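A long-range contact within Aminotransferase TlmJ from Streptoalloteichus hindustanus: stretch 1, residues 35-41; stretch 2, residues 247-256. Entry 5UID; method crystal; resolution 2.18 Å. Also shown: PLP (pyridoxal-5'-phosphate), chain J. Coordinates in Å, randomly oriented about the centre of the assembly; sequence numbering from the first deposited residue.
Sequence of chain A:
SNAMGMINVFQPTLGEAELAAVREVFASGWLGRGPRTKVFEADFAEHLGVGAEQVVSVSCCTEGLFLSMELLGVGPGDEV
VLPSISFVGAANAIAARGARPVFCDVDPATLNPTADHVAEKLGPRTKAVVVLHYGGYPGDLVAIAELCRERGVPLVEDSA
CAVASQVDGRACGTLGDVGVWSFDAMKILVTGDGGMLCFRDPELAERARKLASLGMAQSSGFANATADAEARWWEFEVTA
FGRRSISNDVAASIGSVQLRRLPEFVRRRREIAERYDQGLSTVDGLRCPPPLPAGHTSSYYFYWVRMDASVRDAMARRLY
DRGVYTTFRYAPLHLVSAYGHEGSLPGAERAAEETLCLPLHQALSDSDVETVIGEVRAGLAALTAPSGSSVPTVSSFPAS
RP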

ATOM      1  N   PRO A  35     -12.091   3.226 -13.730  1.00 36.76           N
ATOM      2  CA  PRO A  35     -12.536   2.204 -14.692  1.00 38.38           C
ATOM      3  C   PRO A  35     -11.493   1.141 -14.992  1.00 36.71           C
ATOM      4  O   PRO A  35     -11.864   0.000 -15.296  1.00 37.70           O
ATOM      5  N   ARG A  36     -10.200   1.470 -14.918  1.00 34.87           N
ATOM      6  CA  ARG A  36      -9.176   0.468 -15.205  1.00 30.95           C
ATOM      7  C   ARG A  36      -9.101  -0.586 -14.107  1.00 29.16           C
ATOM      8  O   ARG A  36      -8.831  -1.760 -14.394  1.00 27.01           O
ATOM      9  N   THR A  37      -9.329  -0.191 -12.851  1.00 28.34           N
ATOM     10  CA  THR A  37      -9.387  -1.170 -11.770  1.00 28.32           C
ATOM     11  C   THR A  37     -10.571  -2.113 -11.949  1.00 28.13           C
ATOM     12  O   THR A  37     -10.457  -3.320 -11.698  1.00 24.66           O
ATOM     13  N   LYS A  38     -11.712  -1.584 -12.397  1.00 26.59           N
ATOM     14  CA  LYS A  38     -12.873  -2.432 -12.639  1.00 33.88           C
ATOM     15  C   LYS A  38     -12.606  -3.417 -13.771  1.00 36.80           C
ATOM     16  O   LYS A  38     -13.018  -4.581 -13.700  1.00 34.97           O
ATOM     17  N   VAL A  39     -11.903  -2.975 -14.816  1.00 35.54           N
ATOM     18  CA  VAL A  39     -11.591  -3.865 -15.929  1.00 33.42           C
ATOM     19  C   VAL A  39     -10.630  -4.964 -15.488  1.00 30.23           C
ATOM     20  O   VAL A  39     -10.821  -6.142 -15.816  1.00 31.55           O
ATOM     21  N   PHE A  40      -9.588  -4.603 -14.732  1.00 29.25           N
ATOM     22  CA  PHE A  40      -8.619  -5.603 -14.290  1.00 30.94           C
ATOM     23  C   PHE A  40      -9.258  -6.621 -13.353  1.00 32.47           C
ATOM     24  O   PHE A  40      -8.965  -7.819 -13.439  1.00 33.51           O
ATOM     25  N   GLU A  41     -10.129  -6.166 -12.448  1.00 33.20           N
ATOM     26  CA  GLU A  41     -10.867  -7.101 -11.605  1.00 32.45           C
ATOM     27  C   GLU A  41     -11.694  -8.061 -12.453  1.00 32.94           C
ATOM     28  O   GLU A  41     -11.667  -9.279 -12.240  1.00 31.18           O
ATOM     29  N   SER A 247      -5.634  -0.208  -4.590  1.00 31.80           N
ATOM     30  CA  SER A 247      -4.659   0.016  -5.642  1.00 30.46           C
ATOM     31  C   SER A 247      -5.114   1.206  -6.486  1.00 31.20           C
ATOM     32  O   SER A 247      -6.020   1.953  -6.104  1.00 35.30           O
ATOM     33  N   ASN A 248      -4.490   1.395  -7.648  1.00 25.53           N
ATOM     34  CA  ASN A 248      -4.817   2.522  -8.510  1.00 29.53           C
ATOM     35  C   ASN A 248      -4.903   2.054  -9.958  1.00 36.31           C
ATOM     36  O   ASN A 248      -4.511   0.934 -10.301  1.00 30.73           O
ATOM     37  N   ASP A 249      -5.430   2.936 -10.815  1.00 21.59           N
ATOM     38  CA  ASP A 249      -5.652   2.584 -12.214  1.00 29.91           C
ATOM     39  C   ASP A 249      -4.359   2.486 -13.010  1.00 30.15           C
ATOM     40  O   ASP A 249      -4.352   1.866 -14.078  1.00 22.51           O
ATOM     41  N   VAL A 250      -3.271   3.091 -12.534  1.00 31.12           N
ATOM     42  CA  VAL A 250      -1.993   2.914 -13.212  1.00 32.33           C
ATOM     43  C   VAL A 250      -1.528   1.470 -13.076  1.00 33.10           C
ATOM     44  O   VAL A 250      -1.194   0.809 -14.067  1.00 27.49           O
ATOM     45  N   ALA A 251      -1.526   0.954 -11.847  1.00 29.98           N
ATOM     46  CA  ALA A 251      -1.156  -0.440 -11.629  1.00 29.25           C
ATOM     47  C   ALA A 251      -2.157  -1.385 -12.281  1.00 28.45           C
ATOM     48  O   ALA A 251      -1.771  -2.414 -12.845  1.00 24.08           O
ATOM     49  N   ALA A 252      -3.449  -1.049 -12.217  1.00 26.48           N
ATOM     50  CA  ALA A 252      -4.469  -1.921 -12.791  1.00 28.86           C
ATOM     51  C   ALA A 252      -4.322  -2.030 -14.304  1.00 31.78           C
ATOM     52  O   ALA A 252      -4.503  -3.113 -14.874  1.00 29.03           O
ATOM     53  N   SER A 253      -3.998  -0.921 -14.975  1.00 28.22           N
ATOM     54  CA  SER A 253      -3.832  -0.970 -16.426  1.00 32.73           C
ATOM     55  C   SER A 253      -2.628  -1.821 -16.811  1.00 28.69           C
ATOM     56  O   SER A 253      -2.653  -2.520 -17.830  1.00 31.08           O
ATOM     57  N   ILE A 254      -1.563  -1.770 -16.009  1.00 26.86           N
ATOM     58  CA  ILE A 254      -0.445  -2.687 -16.204  1.00 31.49           C
ATOM     59  C   ILE A 254      -0.897  -4.127 -15.994  1.00 33.51           C
ATOM     60  O   ILE A 254      -0.482  -5.037 -16.722  1.00 35.32           O
ATOM     61  N   GLY A 255      -1.761  -4.355 -15.000  1.00 31.50           N
ATOM     62  CA  GLY A 255      -2.196  -5.711 -14.699  1.00 27.10           C
ATOM     63  C   GLY A 255      -2.940  -6.370 -15.845  1.00 27.24           C
ATOM     64  O   GLY A 255      -2.747  -7.556 -16.123  1.00 24.83           O
ATOM     65  N   SER A 256      -3.812  -5.616 -16.519  1.00 22.37           N
ATOM     66  CA  SER A 256      -4.534  -6.176 -17.655  1.00 32.64           C
ATOM     67  C   SER A 256      -3.576  -6.584 -18.767  1.00 30.69           C
ATOM     68  O   SER A 256      -3.792  -7.598 -19.441  1.00 28.47           O
TER

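Two helices, residues 35-41 and 249-256, run in the same general direction at 35° to each other, their axes 7.8 Å apart at closest approach. A252 CA lies 5.1 Å from T37 CA, so the small methyl of A252 fits directly against the first helix; G255 is the residue that makes room for the ring of F40.

The polar logic is concentrated in D249. Its CA-to-CB bond points sideways, but the m rotamer (chi1 -90°) brings the carboxylate to the beginning of the first helix, where backbone NH groups have no carbonyl one turn earlier within the stretch. OD2 of D249 accepts from R36 N at 3.0 Å, and OD1 of D249 accepts from T37 N at 2.8 Å. The hydroxyl of T37, in rotamer m, adds a third bond, donating from OG1 to D249 OD1 at 2.7 Å. One buried acid thus satisfies two backbone donors and one side-chain donor, while OD1 also bonds to a residue just beyond the stretches. P35 N, at 3.3 Å from D249 OD2, has no hydrogen to offer; the proline fits here without leaving a donor unsatisfied.

The second helix has its own start to secure. N248, at the N-cap, points its CA-to-CB bond away from the first helix and adopts rotamer p, so that its OD1 accepts from A251 N at 2.9 Å as a capping bond. Its ND2 is satisfied elsewhere in the structure and also lies 3.4 Å from C5A of PLP. The far side of this helix serves the cofactor as well: V250 CG1 and I254 CD1 approach PLP C2A at 3.5 and 3.6 Å, and neither side chain touches the first stretch.

Further along the helices, toward their C-terminal ends, the packing becomes mostly apolar. A252 points its methyl toward the first helix, with CB 3.6 Å from T37 CA and also 3.6 Å from R36 O. F40, buried and in rotamer t, points in as well; its CB meets A252 CB at 4.0 Å, and its ring lies against the backbone of the second helix. G255 CA sits over the ring face, 3.9 Å from the centroid, in a CH-pi contact. The missing side chain is essential to this fit: an ideal CB on G255 would fall 2.6 Å from F40 CZ, a clash.

R36 starts toward the second helix and runs m, m, m; its NH2 is 3.9 Å from S253 CB and is hydrogen-bonded elsewhere. S253 instead turns its hydroxyl back onto its own helix, in rotamer p, donating from OG to V250 O at 2.9 Å. A water joins the two helices, donating to R36 O at 3.0 Å and, weakly, to A252 O at 3.2 Å. It also pairs with S256 OG at 2.7 Å, linking two helix carbonyls to a serine hydroxyl. K38 points away and makes no contact, leaving its extended chain exposed.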

ATOM      1  CB  PRO A  35     -12.881   3.029 -15.942  1.00 37.51           C
ATOM      2  CG  PRO A  35     -12.098   4.294 -15.795  1.00 39.48           C
ATOM      3  CD  PRO A  35     -12.057   4.574 -14.320  1.00 30.98           C
ATOM      4  CB  ARG A  36      -7.814   1.135 -15.397  1.00 38.07           C
ATOM      5  CG  ARG A  36      -7.837   2.318 -16.352  1.00 52.90           C
ATOM      6  CD  ARG A  36      -8.354   1.917 -17.724  1.00 55.36           C
ATOM      7  NE  ARG A  36      -7.298   1.374 -18.572  1.00 61.10           N
ATOM      8  CZ  ARG A  36      -6.632   2.084 -19.478  1.00 61.17           C
ATOM      9  NH1 ARG A  36      -6.915   3.368 -19.657  1.00 58.57           N
ATOM     10  NH2 ARG A  36      -5.685   1.509 -20.208  1.00 57.00           N
ATOM     11  CB  THR A  37      -9.461  -0.457 -10.420  1.00 29.21           C
ATOM     12  OG1 THR A  37      -8.268   0.310 -10.222  1.00 35.33           O
ATOM     13  CG2 THR A  37      -9.607  -1.465  -9.277  1.00 24.02           C
ATOM     14  CB  LYS A  38     -14.096  -1.567 -12.948  1.00 33.17           C
ATOM     15  CG  LYS A  38     -15.410  -2.335 -13.006  1.00 46.32           C
ATOM     16  CD  LYS A  38     -16.582  -1.410 -13.305  1.00 54.04           C
ATOM     17  CE  LYS A  38     -17.879  -2.192 -13.454  1.00 61.27           C
ATOM     18  NZ  LYS A  38     -19.036  -1.308 -13.775  1.00 65.78           N
ATOM     19  CB  VAL A  39     -11.032  -3.057 -17.115  1.00 33.38           C
ATOM     20  CG1 VAL A  39     -10.392  -3.981 -18.140  1.00 26.59           C
ATOM     21  CG2 VAL A  39     -12.143  -2.231 -17.758  1.00 30.30           C
ATOM     22  CB  PHE A  40      -7.424  -4.926 -13.617  1.00 24.37           C
ATOM     23  CG  PHE A  40      -6.354  -5.886 -13.172  1.00 21.70           C
ATOM     24  CD1 PHE A  40      -5.942  -6.920 -14.000  1.00 25.94           C
ATOM     25  CD2 PHE A  40      -5.749  -5.748 -11.932  1.00 27.14           C
ATOM     26  CE1 PHE A  40      -4.957  -7.805 -13.597  1.00 25.10           C
ATOM     27  CE2 PHE A  40      -4.759  -6.626 -11.525  1.00 29.88           C
ATOM     28  CZ  PHE A  40      -4.364  -7.657 -12.359  1.00 29.63           C
ATOM     29  CB  GLU A  41     -11.760  -6.338 -10.622  1.00 25.85           C
ATOM     30  CG  GLU A  41     -11.002  -5.643  -9.502  1.00 28.67           C
ATOM     31  CD  GLU A  41     -11.922  -4.992  -8.485  1.00 31.54           C
ATOM     32  OE1 GLU A  41     -13.155  -5.105  -8.634  1.00 38.63           O
ATOM     33  OE2 GLU A  41     -11.411  -4.373  -7.529  1.00 32.86           O
ATOM     34  CB  SER A 247      -4.483  -1.256  -6.474  1.00 32.37           C
ATOM     35  OG  SER A 247      -3.355  -1.156  -7.324  1.00 36.70           O
ATOM     36  CB  ASN A 248      -3.798   3.661  -8.356  1.00 30.12           C
ATOM     37  CG  ASN A 248      -2.376   3.221  -8.651  1.00 38.42           C
ATOM     38  OD1 ASN A 248      -2.024   2.945  -9.799  1.00 32.64           O
ATOM     39  ND2 ASN A 248      -1.545   3.174  -7.617  1.00 27.11           N
ATOM     40  CB  ASP A 249      -6.586   3.597 -12.884  1.00 29.72           C
ATOM     41  CG  ASP A 249      -8.051   3.208 -12.767  1.00 31.36           C
ATOM     42  OD1 ASP A 249      -8.373   2.326 -11.943  1.00 31.58           O
ATOM     43  OD2 ASP A 249      -8.879   3.774 -13.512  1.00 28.28           O
ATOM     44  CB  VAL A 250      -0.948   3.903 -12.665  1.00 31.39           C
ATOM     45  CG1 VAL A 250       0.288   3.903 -13.545  1.00 32.46           C
ATOM     46  CG2 VAL A 250      -1.540   5.296 -12.577  1.00 28.30           C
ATOM     47  CB  ALA A 251      -1.048  -0.722 -10.130  1.00 26.19           C
ATOM     48  CB  ALA A 252      -5.863  -1.414 -12.420  1.00 22.04           C
ATOM     49  CB  SER A 253      -3.698   0.441 -16.995  1.00 32.44           C
ATOM     50  OG  SER A 253      -2.450   1.019 -16.657  1.00 41.08           O
ATOM     51  CB  ILE A 254       0.717  -2.314 -15.265  1.00 28.67           C
ATOM     52  CG1 ILE A 254       1.232  -0.911 -15.590  1.00 22.50           C
ATOM     53  CG2 ILE A 254       1.846  -3.334 -15.361  1.00 25.68           C
ATOM     54  CD1 ILE A 254       2.364  -0.466 -14.691  1.00 24.67           C
ATOM     55  CB  SER A 256      -5.566  -5.174 -18.172  1.00 27.14           C
ATOM     56  OG  SER A 256      -6.655  -5.059 -17.276  1.00 44.72           O
TER
HETATM   57  N1  PLP J 406       2.299   3.645 -10.544  1.00 61.88           N
HETATM   58  C2  PLP J 406       2.732   2.398 -10.935  1.00 65.68           C
HETATM   59  C2A PLP J 406       3.061   2.133 -12.371  1.00 63.89           C
HETATM   60  C3  PLP J 406       2.871   1.380 -10.000  1.00 66.50           C
HETATM   61  O3  PLP J 406       3.303   0.149 -10.413  1.00 71.34           O
HETATM   62  C4  PLP J 406       2.566   1.593  -8.660  1.00 61.79           C
HETATM   63  C4A PLP J 406       2.133   0.376  -7.886  1.00 65.09           C
HETATM   64  O4A PLP J 406       1.013   0.288  -7.381  1.00 64.92           O
HETATM   65  C5  PLP J 406       2.125   2.861  -8.275  1.00 60.88           C
HETATM   66  C6  PLP J 406       1.996   3.872  -9.220  1.00 60.00           C
HETATM   67  C5A PLP J 406       1.786   3.187  -6.834  1.00 65.30           C
HETATM   68  O4P PLP J 406       2.752   2.656  -5.953  1.00 61.87           O
HETATM   69  O   HOH W   1      -7.087  -2.501 -16.722  1.00 27.01           O